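Hyaluronidase (Thermobaculum terrenum, PDB 5DIY) probably removes N-acetylglucosamine from O-glycosylated proteins as a family 84 glycoside hydrolase, crystallised here as an engineered active-site variant. Local coordinates at residues I76-A81 against M109-I114; S302-F307 against S359-Q364; R345-E350 against Q388-F393; D241-E246 against S314-E319. All blocks are in the same frame, centred on the assembly; numbering follows the deposited sequence.

Contact 1: residues I76-A81 against M109-I114; sequences INFTFA and MGVHSI
Phe-80 and Ile-114 pair as neighbours on parallel strands, their CA atoms 5.1 Å apart, and the amide Phe-80 N gives a weak hydrogen bond to Ser-113 O (3.4 Å). On the barrel interior, the hydroxyls Thr-79 OG1 and Ser-113 OG share a bond of 2.7 Å. Ser-113 holds OG anti to its backbone N (chi1 -179°), which swings the oxygen toward the threonine; two small hydroxyl residues can thus satisfy each other in a buried place. Where the strands splay apart, a water replaces direct pairing: it donates to Asn-77 OD1 (2.9 Å) and Phe-78 O and accepts from Ser-113 N at 3.0 Å. The same water sits over one face of the His-112 ring, whose plane lies only 18° from that of the Asn-77 amide. On the outer face Val-111, a compact branched residue, sets CG2 3.9 Å from Phe-78 CD1, while its CG1 lies against Phe-78 O. The whole is a beta-alpha-beta crossover of a TIM barrel, whose connecting helix 93-108 ends in a Schellman motif at Gly-110. Phe-78 and Val-111 lean on Ile-68 of helix 58-73, Phe-80 and Ile-114 on Ile-103 of helix 93-108, and Thr-79 touches Ile-39 of strand 37-40.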
loop_
_atom_site.group_PDB
_atom_site.type_symbol
_atom_site.label_atom_id
_atom_site.label_comp_id
_atom_site.label_asym_id
_atom_site.label_seq_id
_atom_site.Cartn_x
_atom_site.Cartn_y
_atom_site.Cartn_z
ATOM N N ILE C 76 -7.613 -15.270 -16.804
ATOM C CA ILE C 76 -7.994 -14.572 -15.582
ATOM C C ILE C 76 -9.485 -14.783 -15.336
ATOM O O ILE C 76 -10.292 -14.536 -16.229
ATOM C CB ILE C 76 -7.764 -13.040 -15.692
ATOM C CG1 ILE C 76 -6.402 -12.697 -16.318
ATOM C CG2 ILE C 76 -7.935 -12.368 -14.336
ATOM C CD1 ILE C 76 -5.211 -13.238 -15.576
ATOM N N ASN C 77 -9.849 -15.217 -14.131
ATOM C CA ASN C 77 -11.251 -15.230 -13.710
ATOM C C ASN C 77 -11.631 -13.817 -13.280
ATOM O O ASN C 77 -11.025 -13.272 -12.355
ATOM C CB ASN C 77 -11.465 -16.222 -12.561
ATOM C CG ASN C 77 -12.942 -16.436 -12.219
ATOM O OD1 ASN C 77 -13.826 -16.328 -13.074
ATOM N ND2 ASN C 77 -13.210 -16.757 -10.961
ATOM N N PHE C 78 -12.604 -13.219 -13.970
ATOM C CA PHE C 78 -13.095 -11.881 -13.643
ATOM C C PHE C 78 -14.229 -11.999 -12.628
ATOM O O PHE C 78 -15.221 -12.687 -12.884
ATOM C CB PHE C 78 -13.598 -11.185 -14.909
ATOM C CG PHE C 78 -14.018 -9.746 -14.711
ATOM C CD1 PHE C 78 -15.244 -9.426 -14.125
ATOM C CD2 PHE C 78 -13.212 -8.703 -15.170
ATOM C CE1 PHE C 78 -15.635 -8.106 -13.971
ATOM C CE2 PHE C 78 -13.601 -7.381 -15.016
ATOM C CZ PHE C 78 -14.815 -7.081 -14.419
ATOM N N THR C 79 -14.083 -11.312 -11.497
ATOM C CA THR C 79 -15.128 -11.216 -10.483
ATOM C C THR C 79 -15.637 -9.783 -10.419
ATOM O O THR C 79 -14.852 -8.847 -10.276
ATOM C CB THR C 79 -14.596 -11.640 -9.101
ATOM O OG1 THR C 79 -14.218 -13.020 -9.140
ATOM C CG2 THR C 79 -15.643 -11.438 -7.992
ATOM N N PHE C 80 -16.952 -9.623 -10.531
ATOM C CA PHE C 80 -17.600 -8.339 -10.327
ATOM C C PHE C 80 -18.006 -8.267 -8.869
ATOM O O PHE C 80 -18.723 -9.151 -8.391
ATOM C CB PHE C 80 -18.841 -8.184 -11.214
ATOM C CG PHE C 80 -19.620 -6.929 -10.930
ATOM C CD1 PHE C 80 -19.192 -5.706 -11.428
ATOM C CD2 PHE C 80 -20.755 -6.963 -10.128
ATOM C CE1 PHE C 80 -19.890 -4.540 -11.143
ATOM C CE2 PHE C 80 -21.459 -5.804 -9.844
ATOM C CZ PHE C 80 -21.030 -4.592 -10.352
ATOM N N ALA C 81 -17.564 -7.230 -8.162
ATOM C CA ALA C 81 -17.989 -7.016 -6.780
ATOM C C ALA C 81 -18.939 -5.831 -6.642
ATOM O O ALA C 81 -18.897 -4.886 -7.431
ATOM C CB ALA C 81 -16.792 -6.844 -5.864
ATOM N N MET C 109 -22.872 -11.805 -19.484
ATOM C CA MET C 109 -21.554 -11.717 -20.146
ATOM C C MET C 109 -20.580 -12.844 -19.759
ATOM O O MET C 109 -19.454 -12.879 -20.257
ATOM C CB MET C 109 -20.914 -10.350 -19.887
ATOM C CG MET C 109 -21.564 -9.230 -20.676
ATOM S SD MET C 109 -20.795 -7.629 -20.377
ATOM C CE MET C 109 -21.322 -7.257 -18.707
ATOM N N GLY C 110 -21.005 -13.753 -18.882
ATOM C CA GLY C 110 -20.237 -14.964 -18.572
ATOM C C GLY C 110 -19.566 -14.978 -17.209
ATOM O O GLY C 110 -18.906 -15.957 -16.865
ATOM N N VAL C 111 -19.729 -13.900 -16.436
ATOM C CA VAL C 111 -19.176 -13.817 -15.084
ATOM C C VAL C 111 -20.014 -14.702 -14.156
ATOM O O VAL C 111 -21.220 -14.487 -14.006
ATOM C CB VAL C 111 -19.153 -12.360 -14.557
ATOM C CG1 VAL C 111 -18.720 -12.302 -13.095
ATOM C CG2 VAL C 111 -18.238 -11.497 -15.419
ATOM N N HIS C 112 -19.364 -15.699 -13.557
ATOM C CA HIS C 112 -19.991 -16.587 -12.558
ATOM C C HIS C 112 -19.543 -16.293 -11.119
ATOM O O HIS C 112 -20.146 -16.817 -10.178
ATOM C CB HIS C 112 -19.712 -18.060 -12.893
ATOM C CG HIS C 112 -18.262 -18.430 -12.850
ATOM N ND1 HIS C 112 -17.648 -18.903 -11.711
ATOM C CD2 HIS C 112 -17.302 -18.383 -13.805
ATOM C CE1 HIS C 112 -16.372 -19.135 -11.966
ATOM N NE2 HIS C 112 -16.137 -18.828 -13.231
ATOM N N SER C 113 -18.492 -15.477 -10.951
ATOM C CA SER C 113 -17.980 -15.096 -9.631
ATOM C C SER C 113 -18.407 -13.671 -9.286
ATOM O O SER C 113 -18.148 -12.727 -10.039
ATOM C CB SER C 113 -16.458 -15.213 -9.579
ATOM O OG SER C 113 -15.977 -14.868 -8.288
ATOM N N ILE C 114 -19.070 -13.531 -8.143
ATOM C CA ILE C 114 -19.627 -12.262 -7.711
ATOM C C ILE C 114 -19.083 -11.953 -6.326
ATOM O O ILE C 114 -19.095 -12.812 -5.446
ATOM C CB ILE C 114 -21.176 -12.308 -7.686
ATOM C CG1 ILE C 114 -21.747 -12.615 -9.086
ATOM C CG2 ILE C 114 -21.761 -11.007 -7.134
ATOM C CD1 ILE C 114 -21.573 -11.519 -10.122
HETATM O O HOH W 1 -16.489 -15.206 -13.219
#

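Contact 2: residues S302-F307 against S359-Q364; sequences SAMEKF and SRLSTQ
Leu-361 supplies most of the apolar contact, dividing its two methyls among three residues of helix 301-308. CD2 sits between Ala-303 CB, at 3.8 Å, and the thioether of Met-304, whose SD is 3.7 Å away. The other branch, CD1, lies anti to CA (chi2 174°) and extends to Phe-307, meeting CB at 3.7 Å and the near carbons of the ring. Alanine suits the point where the backbones come nearest, for its single methyl also has to accept Arg-360 CG at 3.5 Å; the arginine contributes only the aliphatic start of its chain here. Met-304, bent at chi2 and chi3, lays CG and SD against the leucine branch.

Side-chain hydrogen bonds within 359-364 converge on one carbonyl: Ser-359 O accepts from Ser-362 OG (2.7 Å) and from Thr-363 OG1 (2.8 Å), which approach from opposite faces of the carbonyl plane, so two short hydroxyl side chains serve a carbonyl in the last part of the helix.

Around this, Phe-369 of helix 367-371 touches both Met-304 and Leu-361, and Tyr-379 meets Phe-307 edge-to-face. The arrangement is helix-to-helix apolar packing in the helical region that follows the catalytic barrel.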
loop_
_atom_site.group_PDB
_atom_site.type_symbol
_atom_site.label_atom_id
_atom_site.label_comp_id
_atom_site.label_asym_id
_atom_site.label_seq_id
_atom_site.Cartn_x
_atom_site.Cartn_y
_atom_site.Cartn_z
ATOM N N SER C 302 21.178 -0.995 -9.725
ATOM C CA SER C 302 21.897 -0.433 -8.563
ATOM C C SER C 302 21.322 0.925 -8.150
ATOM O O SER C 302 21.251 1.232 -6.961
ATOM C CB SER C 302 23.414 -0.350 -8.807
ATOM O OG SER C 302 23.727 0.557 -9.851
ATOM N N ALA C 303 20.889 1.718 -9.128
ATOM C CA ALA C 303 20.172 2.964 -8.848
ATOM C C ALA C 303 18.817 2.737 -8.158
ATOM O O ALA C 303 18.429 3.501 -7.265
ATOM C CB ALA C 303 19.973 3.753 -10.122
ATOM N N MET C 304 18.097 1.699 -8.575
ATOM C CA MET C 304 16.827 1.355 -7.927
ATOM C C MET C 304 17.062 0.856 -6.505
ATOM O O MET C 304 16.375 1.290 -5.589
ATOM C CB MET C 304 16.025 0.331 -8.748
ATOM C CG MET C 304 15.303 0.935 -9.952
ATOM S SD MET C 304 14.132 2.243 -9.546
ATOM C CE MET C 304 12.939 1.341 -8.559
ATOM N N GLU C 305 18.037 -0.033 -6.327
ATOM C CA GLU C 305 18.456 -0.480 -4.993
ATOM C C GLU C 305 18.662 0.718 -4.061
ATOM O O GLU C 305 18.101 0.767 -2.964
ATOM C CB GLU C 305 19.747 -1.309 -5.072
ATOM C CG GLU C 305 19.578 -2.726 -5.611
ATOM C CD GLU C 305 19.134 -3.743 -4.562
ATOM O OE1 GLU C 305 18.687 -3.360 -3.457
ATOM O OE2 GLU C 305 19.228 -4.955 -4.842
ATOM N N LYS C 306 19.431 1.701 -4.523
ATOM C CA LYS C 306 19.740 2.884 -3.714
ATOM C C LYS C 306 18.516 3.744 -3.418
ATOM O O LYS C 306 18.330 4.187 -2.293
ATOM C CB LYS C 306 20.805 3.754 -4.398
ATOM C CG LYS C 306 21.416 4.795 -3.480
ATOM C CD LYS C 306 22.362 4.123 -2.494
ATOM C CE LYS C 306 22.606 4.966 -1.276
ATOM N NZ LYS C 306 23.294 4.164 -0.229
ATOM N N PHE C 307 17.707 3.991 -4.442
ATOM C CA PHE C 307 16.509 4.801 -4.309
ATOM C C PHE C 307 15.493 4.121 -3.378
ATOM O O PHE C 307 14.796 4.805 -2.618
ATOM C CB PHE C 307 15.906 5.061 -5.696
ATOM C CG PHE C 307 14.634 5.858 -5.673
ATOM C CD1 PHE C 307 14.645 7.199 -5.299
ATOM C CD2 PHE C 307 13.424 5.276 -6.051
ATOM C CE1 PHE C 307 13.477 7.941 -5.282
ATOM C CE2 PHE C 307 12.248 6.019 -6.044
ATOM C CZ PHE C 307 12.274 7.350 -5.655
ATOM N N SER C 359 20.084 11.035 -11.036
ATOM C CA SER C 359 20.423 11.322 -12.438
ATOM C C SER C 359 20.124 10.143 -13.364
ATOM O O SER C 359 19.545 10.327 -14.430
ATOM C CB SER C 359 21.891 11.754 -12.558
ATOM O OG SER C 359 22.069 13.055 -12.011
ATOM N N ARG C 360 20.517 8.946 -12.934
ATOM C CA ARG C 360 20.241 7.695 -13.650
ATOM C C ARG C 360 18.742 7.483 -13.895
ATOM O O ARG C 360 18.310 7.300 -15.039
ATOM C CB ARG C 360 20.825 6.518 -12.852
ATOM C CG ARG C 360 20.464 5.114 -13.332
ATOM C CD ARG C 360 21.051 4.766 -14.680
ATOM N NE ARG C 360 22.515 4.679 -14.646
ATOM C CZ ARG C 360 23.277 4.139 -15.601
ATOM N NH1 ARG C 360 22.745 3.592 -16.696
ATOM N NH2 ARG C 360 24.600 4.138 -15.453
ATOM N N LEU C 361 17.961 7.525 -12.819
ATOM C CA LEU C 361 16.522 7.236 -12.892
ATOM C C LEU C 361 15.754 8.353 -13.608
ATOM O O LEU C 361 14.785 8.071 -14.315
ATOM C CB LEU C 361 15.930 6.981 -11.495
ATOM C CG LEU C 361 16.574 5.854 -10.668
ATOM C CD1 LEU C 361 15.985 5.833 -9.263
ATOM C CD2 LEU C 361 16.457 4.487 -11.328
ATOM N N SER C 362 16.197 9.602 -13.433
ATOM C CA SER C 362 15.630 10.764 -14.153
ATOM C C SER C 362 15.763 10.666 -15.679
ATOM O O SER C 362 14.970 11.253 -16.407
ATOM C CB SER C 362 16.294 12.072 -13.694
ATOM O OG SER C 362 17.611 12.201 -14.229
ATOM N N THR C 363 16.790 9.953 -16.139
ATOM C CA THR C 363 17.038 9.717 -17.565
ATOM C C THR C 363 16.013 8.771 -18.233
ATOM O O THR C 363 15.829 8.822 -19.450
ATOM C CB THR C 363 18.489 9.193 -17.760
ATOM O OG1 THR C 363 19.415 10.161 -17.244
ATOM C CG2 THR C 363 18.815 8.946 -19.205
ATOM N N GLN C 364 15.346 7.926 -17.444
ATOM C CA GLN C 364 14.404 6.928 -17.970
ATOM C C GLN C 364 13.011 7.538 -18.198
ATOM O O GLN C 364 12.498 8.255 -17.339
ATOM C CB GLN C 364 14.311 5.738 -17.011
ATOM C CG GLN C 364 15.634 5.051 -16.698
ATOM C CD GLN C 364 16.306 4.472 -17.926
ATOM O OE1 GLN C 364 15.807 3.525 -18.532
ATOM N NE2 GLN C 364 17.448 5.037 -18.299
#

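Contact 3: residues R345-E350 against Q388-F393; sequences RTLREE and QAMITF
Met-390 lies against two consecutive residues of the facing helix, Leu-347 and Arg-348. Leu-347 reaches over the methionine backbone, with CD2 3.8 Å from Met-390 CA, and the two side chains lie alongside each other, pointing opposite ways, which brings the same CD2 to 4.0 Å from SD. The terminal methyl goes to the arginine: Met-390 CE is 3.4 Å from Arg-348 NH2 and lies near NE and CZ too, so an apolar methyl lies beside the guanidinium at the border of the bundle. The methionine gets there with CG anti to its backbone N (chi1 177°) and a single bend at chi2 (74°), a path that a long, unbranched chain follows easily. An alanine here would keep the CB contact with Leu-347 but would probably leave a gap where SD and CE had been, setting the Arg-348 guanidinium free to turn.

The helices 340-362 and 373-398 that carry these residues run antiparallel, their local axes inclined at 157° and 10.2 Å apart at closest approach, as neighbours in a helical bundle. Leu-347 CD2 also comes to 4.4 Å from Phe-393 CD2, one helical turn further along.

Beyond this shell, Met-390 also touches Leu-344 and Ile-351, which lie on helix 340-362 to either side of its two main partners in sequence. Phe-328 of helix 322-336 touches Leu-347. Phe-393 packs on Phe-444 and Val-448 of helix 440-451, and its ring meets that of Phe-335.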
loop_
_atom_site.group_PDB
_atom_site.type_symbol
_atom_site.label_atom_id
_atom_site.label_comp_id
_atom_site.label_asym_id
_atom_site.label_seq_id
_atom_site.Cartn_x
_atom_site.Cartn_y
_atom_site.Cartn_z
ATOM N N ARG C 345 33.646 12.436 4.917
ATOM C CA ARG C 345 33.800 11.512 3.780
ATOM C C ARG C 345 32.530 10.699 3.559
ATOM O O ARG C 345 32.063 10.584 2.430
ATOM C CB ARG C 345 35.005 10.566 3.974
ATOM C CG ARG C 345 35.183 9.529 2.862
ATOM C CD ARG C 345 36.562 8.876 2.854
ATOM N NE ARG C 345 36.971 8.397 4.180
ATOM C CZ ARG C 345 36.582 7.255 4.757
ATOM N NH1 ARG C 345 35.756 6.397 4.147
ATOM N NH2 ARG C 345 37.029 6.962 5.975
ATOM N N THR C 346 31.985 10.148 4.643
ATOM C CA THR C 346 30.764 9.340 4.590
ATOM C C THR C 346 29.596 10.142 4.034
ATOM O O THR C 346 28.863 9.657 3.169
ATOM C CB THR C 346 30.386 8.807 5.984
ATOM O OG1 THR C 346 31.474 8.043 6.512
ATOM C CG2 THR C 346 29.137 7.934 5.933
ATOM N N LEU C 347 29.434 11.364 4.530
ATOM C CA LEU C 347 28.383 12.258 4.049
ATOM C C LEU C 347 28.579 12.590 2.561
ATOM O O LEU C 347 27.627 12.495 1.776
ATOM C CB LEU C 347 28.351 13.538 4.893
ATOM C CG LEU C 347 27.224 14.541 4.642
ATOM C CD1 LEU C 347 25.856 13.911 4.862
ATOM C CD2 LEU C 347 27.413 15.750 5.548
ATOM N N ARG C 348 29.810 12.947 2.188
ATOM C CA ARG C 348 30.176 13.252 0.796
ATOM C C ARG C 348 29.856 12.104 -0.160
ATOM O O ARG C 348 29.221 12.320 -1.188
ATOM C CB ARG C 348 31.673 13.579 0.696
ATOM C CG ARG C 348 32.166 13.931 -0.711
ATOM C CD ARG C 348 33.681 14.041 -0.783
ATOM N NE ARG C 348 34.165 15.050 0.160
ATOM C CZ ARG C 348 34.943 14.841 1.230
ATOM N NH1 ARG C 348 35.415 13.636 1.546
ATOM N NH2 ARG C 348 35.282 15.880 1.992
ATOM N N GLU C 349 30.335 10.906 0.180
ATOM C CA GLU C 349 30.132 9.702 -0.633
ATOM C C GLU C 349 28.638 9.383 -0.778
ATOM O O GLU C 349 28.187 8.987 -1.854
ATOM C CB GLU C 349 30.891 8.494 -0.029
ATOM C CG GLU C 349 32.424 8.560 -0.154
ATOM C CD GLU C 349 33.200 7.464 0.622
ATOM O OE1 GLU C 349 32.633 6.782 1.513
ATOM O OE2 GLU C 349 34.419 7.295 0.349
ATOM N N GLU C 350 27.872 9.572 0.303
ATOM C CA GLU C 350 26.426 9.328 0.274
ATOM C C GLU C 350 25.680 10.307 -0.642
ATOM O O GLU C 350 24.778 9.912 -1.398
ATOM C CB GLU C 350 25.845 9.400 1.692
ATOM C CG GLU C 350 24.495 8.733 1.836
ATOM C CD GLU C 350 24.543 7.262 1.474
ATOM O OE1 GLU C 350 25.501 6.569 1.877
ATOM O OE2 GLU C 350 23.630 6.794 0.774
ATOM N N GLN C 388 24.278 21.094 1.254
ATOM C CA GLN C 388 24.463 22.294 2.069
ATOM C C GLN C 388 24.852 21.993 3.525
ATOM O O GLN C 388 25.596 22.764 4.129
ATOM C CB GLN C 388 23.223 23.190 1.999
ATOM C CG GLN C 388 22.965 23.740 0.596
ATOM C CD GLN C 388 24.076 24.643 0.105
ATOM O OE1 GLN C 388 24.606 25.448 0.866
ATOM N NE2 GLN C 388 24.445 24.502 -1.163
ATOM N N ALA C 389 24.366 20.884 4.084
ATOM C CA ALA C 389 24.834 20.424 5.406
ATOM C C ALA C 389 26.326 20.083 5.391
ATOM O O ALA C 389 27.042 20.383 6.346
ATOM C CB ALA C 389 24.027 19.227 5.888
ATOM N N MET C 390 26.773 19.452 4.306
ATOM C CA MET C 390 28.192 19.157 4.065
ATOM C C MET C 390 29.053 20.417 4.127
ATOM O O MET C 390 30.089 20.443 4.798
ATOM C CB MET C 390 28.350 18.482 2.697
ATOM C CG MET C 390 29.773 18.167 2.256
ATOM S SD MET C 390 30.419 16.769 3.170
ATOM C CE MET C 390 32.147 16.859 2.709
ATOM N N ILE C 391 28.606 21.456 3.430
ATOM C CA ILE C 391 29.325 22.722 3.387
ATOM C C ILE C 391 29.383 23.344 4.777
ATOM O O ILE C 391 30.432 23.839 5.198
ATOM C CB ILE C 391 28.684 23.710 2.385
ATOM C CG1 ILE C 391 28.825 23.181 0.952
ATOM C CG2 ILE C 391 29.330 25.090 2.485
ATOM C CD1 ILE C 391 27.767 23.715 0.014
ATOM N N THR C 392 28.257 23.307 5.486
ATOM C CA THR C 392 28.170 23.892 6.817
ATOM C C THR C 392 29.137 23.212 7.788
ATOM O O THR C 392 29.932 23.893 8.437
ATOM C CB THR C 392 26.721 23.848 7.351
ATOM O OG1 THR C 392 25.864 24.526 6.432
ATOM C CG2 THR C 392 26.613 24.511 8.725
ATOM N N PHE C 393 29.085 21.880 7.860
ATOM C CA PHE C 393 29.982 21.104 8.735
ATOM C C PHE C 393 31.462 21.278 8.396
ATOM O O PHE C 393 32.283 21.434 9.304
ATOM C CB PHE C 393 29.653 19.601 8.706
ATOM C CG PHE C 393 28.507 19.188 9.595
ATOM C CD1 PHE C 393 28.510 19.483 10.954
ATOM C CD2 PHE C 393 27.447 18.443 9.081
ATOM C CE1 PHE C 393 27.464 19.082 11.777
ATOM C CE2 PHE C 393 26.405 18.028 9.898
ATOM C CZ PHE C 393 26.410 18.354 11.248
#

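Contact 4: residues D241-E246 against S314-E319; sequences DHRDPE and SCLEPE
The His-242 ring turns its edge toward Leu-316 and Glu-317: two oxygens lie near the ring plane at its CE1 edge, Leu-316 O at 3.0 Å and Glu-317 OE2 at 3.2 Å from CE1. The contact joins the loop between strands 218-222 and 251-256, the last two of the TIM barrel, to the linker entering helix 322-336. Over one face of the ring, offset toward the rim, stands Asp-241 CG, and the ring of His-200 meets the imidazole as well. Glu-317 is bent at chi2 (-62°), which turns CD toward the histidine, and its carboxylate plane stands 69° from the ring. An imidazole suits this place because its polarised C-H can face two oxygens at once; an alanine in its place would probably leave Leu-316 O and the Glu-317 carboxylate without that electropositive edge.

Asp-241 and Glu-317 bring like charges close, and a water reconciles them by donating to Asp-241 OD2 (2.7 Å) and to Glu-317 OE2 (2.8 Å). Their proximity would be expected to favour protonation of one of them, an effect the water probably eases.

Leu-316 is the apolar part, its CD2 pressed to within 3.1 Å of Arg-243 NH1, a tight approach, with the two side chains crossing at about a right angle. That guanidinium is held mainly by its salt bridge from NH2 to Asp-222, and the arginine side chain is about 7 Å from that of the N-acetylglucosamine-binding Asn-223. His-242 N donates a hydrogen bond to Asp-241 OD1 (2.8 Å), meeting it on the anti side, 33° out of the carboxylate plane.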
loop_
_atom_site.group_PDB
_atom_site.type_symbol
_atom_site.label_atom_id
_atom_site.label_comp_id
_atom_site.label_asym_id
_atom_site.label_seq_id
_atom_site.Cartn_x
_atom_site.Cartn_y
_atom_site.Cartn_z
ATOM N N ASP C 241 6.379 -9.338 1.430
ATOM C CA ASP C 241 7.185 -9.879 2.528
ATOM C C ASP C 241 6.374 -10.232 3.761
ATOM O O ASP C 241 5.252 -9.755 3.942
ATOM C CB ASP C 241 8.282 -8.865 2.917
ATOM C CG ASP C 241 9.572 -9.522 3.395
ATOM O OD1 ASP C 241 9.611 -10.750 3.647
ATOM O OD2 ASP C 241 10.563 -8.781 3.538
ATOM N N HIS C 242 6.974 -11.085 4.596
ATOM C CA HIS C 242 6.466 -11.441 5.927
ATOM C C HIS C 242 5.163 -12.232 5.881
ATOM O O HIS C 242 4.364 -12.184 6.820
ATOM C CB HIS C 242 6.332 -10.198 6.811
ATOM C CG HIS C 242 7.558 -9.345 6.823
ATOM N ND1 HIS C 242 7.514 -7.967 6.796
ATOM C CD2 HIS C 242 8.869 -9.678 6.825
ATOM C CE1 HIS C 242 8.747 -7.494 6.802
ATOM N NE2 HIS C 242 9.587 -8.511 6.822
ATOM N N ARG C 243 4.970 -12.969 4.790
ATOM C CA ARG C 243 3.852 -13.888 4.652
ATOM C C ARG C 243 4.453 -15.271 4.782
ATOM O O ARG C 243 5.382 -15.612 4.052
ATOM C CB ARG C 243 3.139 -13.710 3.303
ATOM C CG ARG C 243 2.024 -12.675 3.329
ATOM C CD ARG C 243 2.558 -11.269 3.530
ATOM N NE ARG C 243 1.505 -10.258 3.690
ATOM C CZ ARG C 243 1.583 -9.176 4.476
ATOM N NH1 ARG C 243 2.657 -8.929 5.230
ATOM N NH2 ARG C 243 0.560 -8.329 4.534
ATOM N N ASP C 244 3.939 -16.056 5.728
ATOM C CA ASP C 244 4.541 -17.354 6.050
ATOM C C ASP C 244 4.626 -18.245 4.811
ATOM O O ASP C 244 3.726 -18.210 3.981
ATOM C CB ASP C 244 3.767 -18.068 7.173
ATOM C CG ASP C 244 4.296 -17.734 8.567
ATOM O OD1 ASP C 244 5.071 -16.765 8.728
ATOM O OD2 ASP C 244 3.918 -18.445 9.521
ATOM N N PRO C 245 5.721 -19.021 4.669
ATOM C CA PRO C 245 5.844 -19.937 3.516
ATOM C C PRO C 245 4.742 -20.999 3.381
ATOM O O PRO C 245 4.542 -21.516 2.282
ATOM C CB PRO C 245 7.196 -20.623 3.745
ATOM C CG PRO C 245 7.970 -19.703 4.618
ATOM C CD PRO C 245 6.984 -18.921 5.433
ATOM N N GLU C 246 4.053 -21.320 4.479
ATOM C CA GLU C 246 3.027 -22.358 4.503
ATOM C C GLU C 246 1.609 -21.815 4.749
ATOM O O GLU C 246 0.731 -22.563 5.187
ATOM C CB GLU C 246 3.406 -23.415 5.552
ATOM C CG GLU C 246 4.852 -23.891 5.440
ATOM C CD GLU C 246 5.186 -25.079 6.329
ATOM O OE1 GLU C 246 6.156 -25.801 5.995
ATOM O OE2 GLU C 246 4.499 -25.297 7.354
ATOM N N SER C 314 6.298 1.266 4.826
ATOM C CA SER C 314 5.022 0.632 4.499
ATOM C C SER C 314 4.607 -0.202 5.699
ATOM O O SER C 314 5.378 -0.333 6.646
ATOM C CB SER C 314 5.159 -0.277 3.270
ATOM O OG SER C 314 5.888 -1.452 3.575
ATOM N N CYS C 315 3.425 -0.810 5.643
ATOM C CA CYS C 315 3.024 -1.785 6.661
ATOM C C CYS C 315 4.052 -2.922 6.837
ATOM O O CYS C 315 4.202 -3.454 7.933
ATOM C CB CYS C 315 1.647 -2.376 6.332
ATOM S SG CYS C 315 1.590 -3.402 4.841
ATOM N N LEU C 316 4.748 -3.282 5.759
ATOM C CA LEU C 316 5.781 -4.327 5.794
ATOM C C LEU C 316 7.075 -3.868 6.480
ATOM O O LEU C 316 7.760 -4.675 7.098
ATOM C CB LEU C 316 6.105 -4.809 4.377
ATOM C CG LEU C 316 4.938 -5.342 3.538
ATOM C CD1 LEU C 316 5.407 -5.738 2.147
ATOM C CD2 LEU C 316 4.265 -6.520 4.226
ATOM N N GLU C 317 7.419 -2.589 6.346
ATOM C CA GLU C 317 8.593 -2.022 7.007
ATOM C C GLU C 317 8.199 -0.684 7.605
ATOM O O GLU C 317 8.468 0.354 7.008
ATOM C CB GLU C 317 9.748 -1.841 6.019
ATOM C CG GLU C 317 10.262 -3.120 5.382
ATOM C CD GLU C 317 10.833 -4.118 6.376
ATOM O OE1 GLU C 317 11.193 -3.733 7.509
ATOM O OE2 GLU C 317 10.918 -5.304 6.010
ATOM N N PRO C 318 7.530 -0.705 8.772
ATOM C CA PRO C 318 6.963 0.529 9.319
ATOM C C PRO C 318 7.968 1.529 9.927
ATOM O O PRO C 318 7.609 2.686 10.121
ATOM C CB PRO C 318 6.002 0.016 10.395
ATOM C CG PRO C 318 6.606 -1.272 10.841
ATOM C CD PRO C 318 7.221 -1.874 9.614
ATOM N N GLU C 319 9.199 1.109 10.209
ATOM C CA GLU C 319 10.165 1.986 10.898
ATOM C C GLU C 319 10.719 3.050 9.956
ATOM O O GLU C 319 10.562 2.973 8.733
ATOM C CB GLU C 319 11.328 1.176 11.491
ATOM C CG GLU C 319 10.936 0.034 12.427
ATOM C CD GLU C 319 10.075 0.458 13.604
ATOM O OE1 GLU C 319 10.238 1.593 14.103
ATOM O OE2 GLU C 319 9.231 -0.356 14.040
HETATM O O HOH W 2 10.411 -6.047 3.310
#

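Contact 1 comes first along the chain and is complete before the others open; it belongs to the third and fourth strands of the barrel. Contact 4 ties a barrel loop to the linker beyond helix 301-308, and contact 2 opens between its two segments, so these two cross. Contact 2 in turn interleaves with contact 3, and both use helix 340-362. Their centres are 21 Å apart, and they are joined directly by a salt bridge from Lys-306 NZ to Glu-350 OE2 (2.8 Å). Contacts 1 and 3, with centres 56 Å apart, lie on opposite sides of the chain's centre. Contact 4 joins the barrel to what follows it, while contacts 2 and 3 pack helices against one another.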